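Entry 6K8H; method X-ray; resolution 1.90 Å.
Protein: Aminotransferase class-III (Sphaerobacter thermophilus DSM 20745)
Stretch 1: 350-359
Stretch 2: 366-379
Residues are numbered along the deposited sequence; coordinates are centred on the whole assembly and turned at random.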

# COMPACT_ATOMS: atom_id res chain seq x y z
N LEU B 350 15.06 30.57 -3.80
CA LEU B 350 14.99 29.90 -5.10
C LEU B 350 13.90 30.52 -5.97
O LEU B 350 14.14 30.84 -7.14
CB LEU B 350 14.74 28.39 -4.91
CG LEU B 350 14.83 27.52 -6.18
CD1 LEU B 350 15.44 26.16 -5.89
CD2 LEU B 350 13.45 27.33 -6.83
N ARG B 351 12.71 30.71 -5.40
CA ARG B 351 11.58 31.22 -6.18
C ARG B 351 11.86 32.63 -6.69
O ARG B 351 11.59 32.95 -7.86
CB ARG B 351 10.30 31.18 -5.35
CG ARG B 351 9.74 29.76 -5.18
CD ARG B 351 8.31 29.79 -4.66
NE ARG B 351 8.23 30.49 -3.38
CZ ARG B 351 8.43 29.89 -2.21
NH1 ARG B 351 8.69 28.58 -2.15
NH2 ARG B 351 8.34 30.62 -1.10
N ALA B 352 12.44 33.48 -5.84
CA ALA B 352 12.79 34.84 -6.27
C ALA B 352 13.87 34.82 -7.34
O ALA B 352 13.81 35.59 -8.31
CB ALA B 352 13.24 35.67 -5.07
N GLY B 353 14.87 33.94 -7.20
CA GLY B 353 15.90 33.85 -8.21
C GLY B 353 15.35 33.45 -9.57
O GLY B 353 15.73 34.01 -10.60
N VAL B 354 14.42 32.49 -9.58
CA VAL B 354 13.81 32.06 -10.83
C VAL B 354 12.98 33.19 -11.44
O VAL B 354 12.98 33.39 -12.67
CB VAL B 354 12.97 30.79 -10.62
CG1 VAL B 354 12.13 30.51 -11.85
CG2 VAL B 354 13.87 29.61 -10.29
N GLU B 355 12.23 33.92 -10.61
CA GLU B 355 11.45 35.04 -11.15
C GLU B 355 12.37 36.08 -11.77
O GLU B 355 12.06 36.65 -12.82
CB GLU B 355 10.59 35.67 -10.06
CG GLU B 355 9.39 34.84 -9.64
CD GLU B 355 8.75 35.35 -8.35
OE1 GLU B 355 9.35 36.24 -7.70
OE2 GLU B 355 7.66 34.85 -7.98
N GLU B 356 13.52 36.33 -11.14
CA GLU B 356 14.46 37.29 -11.72
C GLU B 356 15.04 36.78 -13.04
O GLU B 356 15.24 37.57 -13.97
CB GLU B 356 15.57 37.61 -10.72
CG GLU B 356 16.73 38.44 -11.30
CD GLU B 356 16.33 39.84 -11.76
OE1 GLU B 356 15.17 40.25 -11.52
OE2 GLU B 356 17.18 40.54 -12.37
N VAL B 357 15.32 35.47 -13.14
CA VAL B 357 15.83 34.91 -14.40
C VAL B 357 14.80 35.09 -15.51
O VAL B 357 15.13 35.48 -16.63
CB VAL B 357 16.19 33.42 -14.23
CG1 VAL B 357 16.35 32.73 -15.59
CG2 VAL B 357 17.46 33.26 -13.42
N LEU B 358 13.53 34.81 -15.20
CA LEU B 358 12.47 35.00 -16.18
C LEU B 358 12.36 36.47 -16.58
O LEU B 358 12.19 36.80 -17.76
CB LEU B 358 11.15 34.50 -15.61
CG LEU B 358 11.03 33.00 -15.35
CD1 LEU B 358 9.79 32.70 -14.50
CD2 LEU B 358 10.96 32.24 -16.67
N ARG B 359 12.44 37.36 -15.60
CA ARG B 359 12.30 38.80 -15.91
C ARG B 359 13.45 39.25 -16.81
O ARG B 359 13.20 39.85 -17.81
CB ARG B 359 12.32 39.62 -14.62
CG ARG B 359 12.11 41.10 -14.85
CD ARG B 359 12.65 41.97 -13.74
NE ARG B 359 14.09 41.95 -13.67
CZ ARG B 359 14.89 42.60 -14.51
NH1 ARG B 359 14.40 43.35 -15.47
NH2 ARG B 359 16.20 42.50 -14.38
N GLN B 366 5.88 32.60 -14.00
CA GLN B 366 5.60 32.86 -12.60
C GLN B 366 6.07 31.65 -11.82
O GLN B 366 6.37 30.60 -12.40
CB GLN B 366 4.11 33.13 -12.35
CG GLN B 366 3.21 32.00 -12.84
CD GLN B 366 1.75 32.34 -12.82
OE1 GLN B 366 1.21 32.80 -11.80
NE2 GLN B 366 1.07 32.10 -13.94
N VAL B 367 6.23 31.82 -10.52
CA VAL B 367 6.65 30.73 -9.66
C VAL B 367 5.72 30.71 -8.47
O VAL B 367 5.57 31.72 -7.77
CB VAL B 367 8.11 30.87 -9.20
CG1 VAL B 367 8.55 29.58 -8.52
CG2 VAL B 367 9.02 31.18 -10.38
N THR B 368 5.08 29.56 -8.24
CA THR B 368 4.28 29.36 -7.04
C THR B 368 5.06 28.48 -6.07
O THR B 368 6.03 27.82 -6.45
CB THR B 368 2.92 28.72 -7.36
OG1 THR B 368 3.10 27.45 -7.99
CG2 THR B 368 2.10 29.63 -8.25
N GLY B 369 4.62 28.46 -4.82
CA GLY B 369 5.23 27.56 -3.86
C GLY B 369 5.03 28.03 -2.44
O GLY B 369 4.57 29.14 -2.18
N TYR B 370 5.41 27.15 -1.53
CA TYR B 370 5.29 27.41 -0.10
C TYR B 370 6.28 26.51 0.64
O TYR B 370 6.48 25.36 0.24
CB TYR B 370 3.86 27.16 0.41
CG TYR B 370 3.68 27.69 1.82
CD1 TYR B 370 4.09 26.94 2.92
CD2 TYR B 370 3.16 28.95 2.05
CE1 TYR B 370 3.97 27.43 4.20
CE2 TYR B 370 3.03 29.46 3.33
CZ TYR B 370 3.44 28.70 4.40
OH TYR B 370 3.32 29.20 5.66
N GLY B 371 6.88 27.04 1.70
CA GLY B 371 7.90 26.26 2.39
C GLY B 371 8.95 25.79 1.40
O GLY B 371 9.47 26.58 0.60
N SER B 372 9.19 24.48 1.36
CA SER B 372 10.23 23.91 0.50
C SER B 372 9.68 23.31 -0.78
O SER B 372 10.37 22.52 -1.44
CB SER B 372 11.02 22.84 1.27
OG SER B 372 10.14 21.87 1.81
N LEU B 373 8.46 23.67 -1.18
CA LEU B 373 7.85 23.21 -2.42
C LEU B 373 7.72 24.38 -3.39
O LEU B 373 7.36 25.49 -2.98
CB LEU B 373 6.46 22.62 -2.16
CG LEU B 373 6.37 21.41 -1.23
CD1 LEU B 373 4.92 21.13 -0.86
CD2 LEU B 373 6.97 20.20 -1.90
N PHE B 374 7.99 24.14 -4.67
CA PHE B 374 7.88 25.20 -5.66
C PHE B 374 7.46 24.61 -7.00
O PHE B 374 7.66 23.43 -7.28
CB PHE B 374 9.20 25.98 -5.79
CG PHE B 374 10.34 25.17 -6.32
CD1 PHE B 374 10.56 25.06 -7.69
CD2 PHE B 374 11.21 24.51 -5.47
CE1 PHE B 374 11.60 24.32 -8.19
CE2 PHE B 374 12.25 23.77 -5.95
CZ PHE B 374 12.45 23.67 -7.31
N HIS B 375 6.90 25.48 -7.85
CA HIS B 375 6.42 25.11 -9.18
C HIS B 375 6.71 26.27 -10.12
O HIS B 375 6.21 27.38 -9.90
CB HIS B 375 4.92 24.79 -9.16
CG HIS B 375 4.45 23.89 -10.27
ND1 HIS B 375 4.87 24.04 -11.58
CD2 HIS B 375 3.59 22.84 -10.27
CE1 HIS B 375 4.29 23.13 -12.34
NE2 HIS B 375 3.52 22.38 -11.57
N ILE B 376 7.54 26.03 -11.15
CA ILE B 376 7.82 27.02 -12.19
C ILE B 376 6.75 26.92 -13.27
O ILE B 376 6.34 25.82 -13.66
CB ILE B 376 9.22 26.83 -12.79
CG1 ILE B 376 10.28 26.70 -11.69
CG2 ILE B 376 9.56 28.00 -13.71
CD1 ILE B 376 11.68 26.38 -12.23
N HIS B 377 6.28 28.06 -13.75
CA HIS B 377 5.29 28.15 -14.80
C HIS B 377 5.82 29.06 -15.89
O HIS B 377 6.31 30.16 -15.59
CB HIS B 377 3.98 28.71 -14.25
CG HIS B 377 3.47 27.99 -13.04
ND1 HIS B 377 2.82 26.78 -13.13
CD2 HIS B 377 3.52 28.31 -11.73
CE1 HIS B 377 2.47 26.38 -11.91
NE2 HIS B 377 2.90 27.29 -11.04
N LEU B 378 5.70 28.63 -17.15
CA LEU B 378 6.17 29.42 -18.29
C LEU B 378 5.01 30.13 -18.98
O LEU B 378 4.95 30.23 -20.21
CB LEU B 378 6.96 28.54 -19.25
CG LEU B 378 8.15 27.91 -18.51
CD1 LEU B 378 9.08 27.20 -19.47
CD2 LEU B 378 8.92 28.96 -17.70
N HIS B 379 4.07 30.61 -18.18
CA HIS B 379 2.96 31.44 -18.62
C HIS B 379 2.58 32.35 -17.46
O HIS B 379 3.08 32.20 -16.35
CB HIS B 379 1.77 30.58 -19.07
CG HIS B 379 1.19 29.77 -17.96
ND1 HIS B 379 0.39 30.33 -16.98
CD2 HIS B 379 1.30 28.46 -17.65
CE1 HIS B 379 0.03 29.39 -16.12
NE2 HIS B 379 0.57 28.24 -16.51
O HOH W 1 9.27 29.55 1.53
O HOH W 2 6.95 33.34 -5.67

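The helix 350-359 lies against one side of a two-stranded hairpin, running nearly antiparallel to strand 366-370 (168°, closest axial approach 8.0 Å) and nearly parallel to strand 373-377 (9°, 9.8 Å). Together the two stretches bury 547 Å². Arg 351 and Val 367 account for the largest shares of this surface, and their CA atoms, 6.1 Å apart, mark a point of close backbone approach.

Arg 351 works along its whole length. With chi1 in the m well and chi2 in t, its aliphatic part lies over the hairpin: CG is 3.6 Å from Val 367 CG1 and 3.9 Å from Phe 374 CB, and CD is 3.5 Å from Thr 368 O. The guanidinium then reaches the turn end of the hairpin. Its face covers the backbone between Gly 369 and Tyr 370, with NH1 3.7 Å from Gly 369 C and 3.6 Å from Tyr 370 N. At the edge of the group, Arg 351 NH1 donates a weak but nearly straight hydrogen bond to Gly 371 O (3.5 Å, 165°). A water reinforces this link, accepting from Arg 351 NH2 at 3.0 Å and donating to Gly 371 O at 3.1 Å. A long side chain with a charged end suits this place, since it can pack against carbon and still serve a turn carbonyl.

Two glycines lie beside the guanidinium, one at the end of the first strand and one in the turn. Gly 369 has backbone angles of 157/171, which by themselves call for glycine; a CB here would also lie 2.9 Å from Arg 351 CD and 2.3 Å from Leu 373 O. Gly 371 occupies the second position of the type II' turn from Tyr 370 to Leu 373, where its positive phi favours glycine.

Val 367 is the hairpin's main apolar contribution. Its CB points toward the helix; Val 367 CG1 packs on Arg 351 CG, while Val 367 CG2 lies 3.5 Å from Val 354 CG1 and 3.8 Å from Glu 355 CG. The compact branched side chain thus packs among Arg 351, Val 354 and Glu 355, which share one side of the helix. Its backbone N is buried by the contact without a partner, whereas its carbonyl is served by a second water, which donates to Val 367 O at 3.0 Å and to Glu 355 OE2 at 2.8 Å. Glu 355 sets out sideways, but its end comes nearer the strand; its CG packs on Val 367 CG2 while OE2 accepts from the water.

Apolar residues extend the contact along the helix. Leu 350 places CD2 over the face of the Phe 374 ring, 3.6 Å from the ring centroid and only 2° off the normal, a CH-pi contact for which the flat aromatic surface is well suited. Val 354 CG1 also approaches Ile 376 CG2 at 4.0 Å, linking the helix to the second strand. Farther on, Leu 358 CD2 meets Leu 378 CD2 at 4.0 Å, and Leu 358 CD1 lies 3.9 Å from Gln 366 N.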